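Local coordinates for NDP-N-acetyl-D-galactosaminuronic acid dehydrogenase (Methanosarcina mazei Go1, PDB 3G79), which probably oxidises UDP-N-acetylmannosamine to UDP-N-acetylmannosaminouronate with two molecules of NAD+, as a member of the UDP-glucose/GDP-mannose dehydrogenase family, at residues 121-124 and 125-128; 147-150 and 151-155. All blocks are in the same frame, centred on the assembly; numbering follows the deposited sequence.

Interaction 1 (121-124 and 125-128); sequences PDFS and ALID
Phe123 and Leu126 lie alongside each other at the start of helix 124-136, pointing the same way, and meet where Phe123 CD1 comes 3.7 Å from Leu126 CD2. The methyl reaches the ring obliquely. One ring face carries Pro121 CB, 3.7 Å above the plane and offset toward the rim. Leu126 CG stands anti to its own backbone N (chi1 164°), which carries the isobutyl group along the flank of the phenylalanine. Nearer the backbone, Ile127 CG2 packs against Phe123 CB at 3.8 Å. Phe123 is the N-cap residue, and its carbonyl begins the helical bonding: Ile127 N donates to Phe123 O at 2.7 Å, almost in line with the C=O bond, while Leu126 N adds a weak, bent bond to the same oxygen. The next rung follows from Asp128 N to Ser124 O at 2.8 Å.

The looser, more solvent-exposed side is polar. Here Asp122 OD1 accepts from Ser124 N at 3.1 Å, closing an Asx turn just ahead of the helix; the N-H comes from above the carboxylate plane, 59° out of it, and Ser124 OG adds only a weak bond to that oxygen. Ser124 and Ala125 present their side chains to this exposed side.

Within the NAD-binding domain, this turn ends the loop that leaves strand 104-107. Phe123 rests on Thr111 of that loop, Leu126 on Ser147 beyond strand 142-145, and Ile127 on Met157 and Ile161 of helix 154-166.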
loop_
_atom_site.group_PDB
_atom_site.type_symbol
_atom_site.label_atom_id
_atom_site.label_comp_id
_atom_site.label_asym_id
_atom_site.label_seq_id
_atom_site.Cartn_x
_atom_site.Cartn_y
_atom_site.Cartn_z
ATOM N N PRO A 121 24.050 10.539 -5.122
ATOM C CA PRO A 121 24.673 10.343 -6.432
ATOM C C PRO A 121 25.901 11.240 -6.637
ATOM O O PRO A 121 26.081 12.205 -5.884
ATOM C CB PRO A 121 23.565 10.746 -7.395
ATOM C CG PRO A 121 22.317 10.467 -6.645
ATOM C CD PRO A 121 22.625 10.897 -5.249
ATOM N N ASP A 122 26.754 10.902 -7.610
ATOM C CA ASP A 122 27.839 11.809 -8.018
ATOM C C ASP A 122 27.296 12.743 -9.081
ATOM O O ASP A 122 27.168 12.372 -10.239
ATOM C CB ASP A 122 29.088 11.070 -8.535
ATOM C CG ASP A 122 30.165 12.021 -9.075
ATOM O OD1 ASP A 122 30.190 13.210 -8.655
ATOM O OD2 ASP A 122 30.987 11.578 -9.918
ATOM N N PHE A 123 26.992 13.956 -8.643
ATOM C CA PHE A 123 26.442 15.002 -9.471
ATOM C C PHE A 123 27.471 15.849 -10.263
ATOM O O PHE A 123 27.080 16.836 -10.908
ATOM C CB PHE A 123 25.614 15.936 -8.581
ATOM C CG PHE A 123 24.344 15.320 -8.044
ATOM C CD1 PHE A 123 23.457 14.659 -8.891
ATOM C CD2 PHE A 123 24.010 15.459 -6.689
ATOM C CE1 PHE A 123 22.250 14.114 -8.402
ATOM C CE2 PHE A 123 22.823 14.923 -6.176
ATOM C CZ PHE A 123 21.934 14.246 -7.040
ATOM N N SER A 124 28.753 15.478 -10.247
ATOM C CA SER A 124 29.787 16.397 -10.725
ATOM C C SER A 124 29.613 16.794 -12.199
ATOM O O SER A 124 29.608 17.990 -12.528
ATOM C CB SER A 124 31.235 15.956 -10.333
ATOM O OG SER A 124 31.788 14.929 -11.152
ATOM N N ALA A 125 29.444 15.816 -13.072
ATOM C CA ALA A 125 29.123 16.098 -14.460
ATOM C C ALA A 125 27.812 16.907 -14.619
ATOM O O ALA A 125 27.695 17.738 -15.563
ATOM C CB ALA A 125 29.043 14.802 -15.273
ATOM N N LEU A 126 26.849 16.674 -13.716
ATOM C CA LEU A 126 25.541 17.354 -13.789
ATOM C C LEU A 126 25.769 18.790 -13.459
ATOM O O LEU A 126 25.303 19.684 -14.165
ATOM C CB LEU A 126 24.517 16.791 -12.779
ATOM C CG LEU A 126 23.288 17.676 -12.538
ATOM C CD1 LEU A 126 22.503 17.818 -13.867
ATOM C CD2 LEU A 126 22.409 17.212 -11.368
ATOM N N ILE A 127 26.509 19.017 -12.378
ATOM C CA ILE A 127 26.728 20.378 -11.958
ATOM C C ILE A 127 27.607 21.093 -12.979
ATOM O O ILE A 127 27.440 22.284 -13.201
ATOM C CB ILE A 127 27.272 20.537 -10.523
ATOM C CG1 ILE A 127 28.773 20.708 -10.559
ATOM C CG2 ILE A 127 26.829 19.447 -9.566
ATOM C CD1 ILE A 127 29.206 21.876 -9.734
ATOM N N ASP A 128 28.518 20.374 -13.624
ATOM C CA ASP A 128 29.281 20.986 -14.697
ATOM C C ASP A 128 28.357 21.487 -15.793
ATOM O O ASP A 128 28.564 22.565 -16.318
ATOM C CB ASP A 128 30.256 19.994 -15.293
ATOM C CG ASP A 128 31.620 20.050 -14.645
ATOM O OD1 ASP A 128 31.707 20.181 -13.388
ATOM O OD2 ASP A 128 32.601 19.959 -15.418
#

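Interaction 2 (147-150 and 151-155); sequences STIT and PGTTE
The backbone from Thr150 to Thr153 folds as a type II beta turn with Pro151 and Gly152 at its corners, closed by Thr153 N donating to Thr150 O at 3.1 Å, nearly straight along the carbonyl. Gly152 has a positive phi (106°), where a side chain would be jammed against the carbonyl O of Pro151. Thr153 bonds the same acceptor a second time: its OG1 donates to Thr150 O at 2.7 Å, in the carbonyl plane and on a lone pair. The hydroxyl is placed there because OG1 sits anti to the carbonyl carbon of Thr153 and beside its backbone N (chi1 -53°), so one residue grips the oxygen with both its amide and its side chain. Thr150 OG1 lies 3.1 Å from Thr153 OG1, the two side chains crossing at about a right angle.

This turn lies in the connection from strand 142-145 to helix 154-166, a strand-to-helix connection of the Rossmann-type NAD-binding domain. Gly152 N bonds Glu232 OE1 and Thr154 N bonds Glu232 OE2, so one carboxylate of helix 228-258 receives two amides, one on the turn and one just after it.

Under the turn, Ile149 crosses Thr153 obliquely, its CG2 meeting Thr153 CG2 at 3.8 Å and its CB lying 3.8 Å from Thr153 CB. A valine in place of Thr153 would probably cost Thr150 O the hydroxyl bond, leaving of this pair just the one from the backbone amide, and put a methyl beside the oxygen. Farther along, Ile149 CD1 comes within 3.3 Å of Thr154 OG1, whose side chain also touches Leu176 and His178 of strand 175-178.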
loop_
_atom_site.group_PDB
_atom_site.type_symbol
_atom_site.label_atom_id
_atom_site.label_comp_id
_atom_site.label_asym_id
_atom_site.label_seq_id
_atom_site.Cartn_x
_atom_site.Cartn_y
_atom_site.Cartn_z
ATOM N N SER A 147 17.772 15.123 -15.203
ATOM C CA SER A 147 18.521 14.131 -14.380
ATOM C C SER A 147 17.810 13.882 -13.033
ATOM O O SER A 147 17.212 14.775 -12.450
ATOM C CB SER A 147 19.962 14.586 -14.105
ATOM O OG SER A 147 20.644 15.046 -15.280
ATOM N N THR A 148 17.881 12.649 -12.542
ATOM C CA THR A 148 17.304 12.285 -11.245
ATOM C C THR A 148 18.005 13.066 -10.123
ATOM O O THR A 148 19.204 12.953 -9.953
ATOM C CB THR A 148 17.437 10.748 -11.045
ATOM O OG1 THR A 148 16.641 10.058 -12.026
ATOM C CG2 THR A 148 17.038 10.329 -9.624
ATOM N N ILE A 149 17.265 13.897 -9.397
ATOM C CA ILE A 149 17.862 14.725 -8.339
ATOM C C ILE A 149 17.165 14.478 -7.017
ATOM O O ILE A 149 16.172 13.754 -6.985
ATOM C CB ILE A 149 17.890 16.219 -8.689
ATOM C CG1 ILE A 149 16.498 16.694 -9.144
ATOM C CG2 ILE A 149 18.999 16.488 -9.751
ATOM C CD1 ILE A 149 16.399 18.209 -9.574
ATOM N N THR A 150 17.687 15.045 -5.930
ATOM C CA THR A 150 17.107 14.836 -4.597
ATOM C C THR A 150 16.262 16.000 -4.205
ATOM O O THR A 150 16.575 17.134 -4.565
ATOM C CB THR A 150 18.183 14.706 -3.502
ATOM O OG1 THR A 150 18.905 15.942 -3.404
ATOM C CG2 THR A 150 19.123 13.618 -3.835
ATOM N N PRO A 151 15.222 15.755 -3.401
ATOM C CA PRO A 151 14.422 16.906 -3.071
ATOM C C PRO A 151 15.265 18.102 -2.659
ATOM O O PRO A 151 16.107 17.963 -1.777
ATOM C CB PRO A 151 13.578 16.406 -1.892
ATOM C CG PRO A 151 13.327 14.967 -2.267
ATOM C CD PRO A 151 14.627 14.506 -2.888
ATOM N N GLY A 152 15.000 19.259 -3.270
ATOM C CA GLY A 152 15.569 20.528 -2.837
ATOM C C GLY A 152 16.664 21.007 -3.778
ATOM O O GLY A 152 17.137 22.121 -3.667
ATOM N N THR A 153 17.058 20.154 -4.714
ATOM C CA THR A 153 18.080 20.492 -5.696
ATOM C C THR A 153 17.671 21.654 -6.652
ATOM O O THR A 153 18.407 22.654 -6.787
ATOM C CB THR A 153 18.484 19.216 -6.464
ATOM O OG1 THR A 153 18.856 18.190 -5.519
ATOM C CG2 THR A 153 19.618 19.506 -7.467
ATOM N N THR A 154 16.502 21.550 -7.290
ATOM C CA THR A 154 16.040 22.617 -8.166
ATOM C C THR A 154 16.056 24.004 -7.514
ATOM O O THR A 154 16.730 24.917 -8.026
ATOM C CB THR A 154 14.669 22.323 -8.774
ATOM O OG1 THR A 154 14.724 21.033 -9.340
ATOM C CG2 THR A 154 14.327 23.306 -9.909
ATOM N N GLU A 155 15.312 24.155 -6.414
ATOM C CA GLU A 155 15.183 25.449 -5.724
ATOM C C GLU A 155 16.454 25.772 -4.938
ATOM O O GLU A 155 16.653 26.900 -4.512
ATOM C CB GLU A 155 14.004 25.448 -4.745
ATOM C CG GLU A 155 12.647 25.122 -5.345
ATOM C CD GLU A 155 11.902 26.339 -5.812
ATOM O OE1 GLU A 155 12.486 27.451 -5.749
ATOM O OE2 GLU A 155 10.736 26.203 -6.256
#

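Overall arrangement
Coming from the N terminus, the chain leaves strand 104-107, loops through 121-124 and closes interaction 1 as helix 124-136 begins. It then returns through strand 142-145, and interaction 2 closes the turn leading into helix 154-166. The two contacts thus follow in series, neither nested nor crossed, at successive strand-to-helix connections of one NAD-binding domain. Their centres are 12 Å apart, yet they touch: Leu126 CD2 packs on Ile149 CG2 at 3.8 Å, and Phe123 CE1 lies 3.6 Å from Thr148 O. The segments that follow neighbouring parallel strands 104-107 and 142-145 are thereby packed together, with helix 228-258 bordering interaction 2.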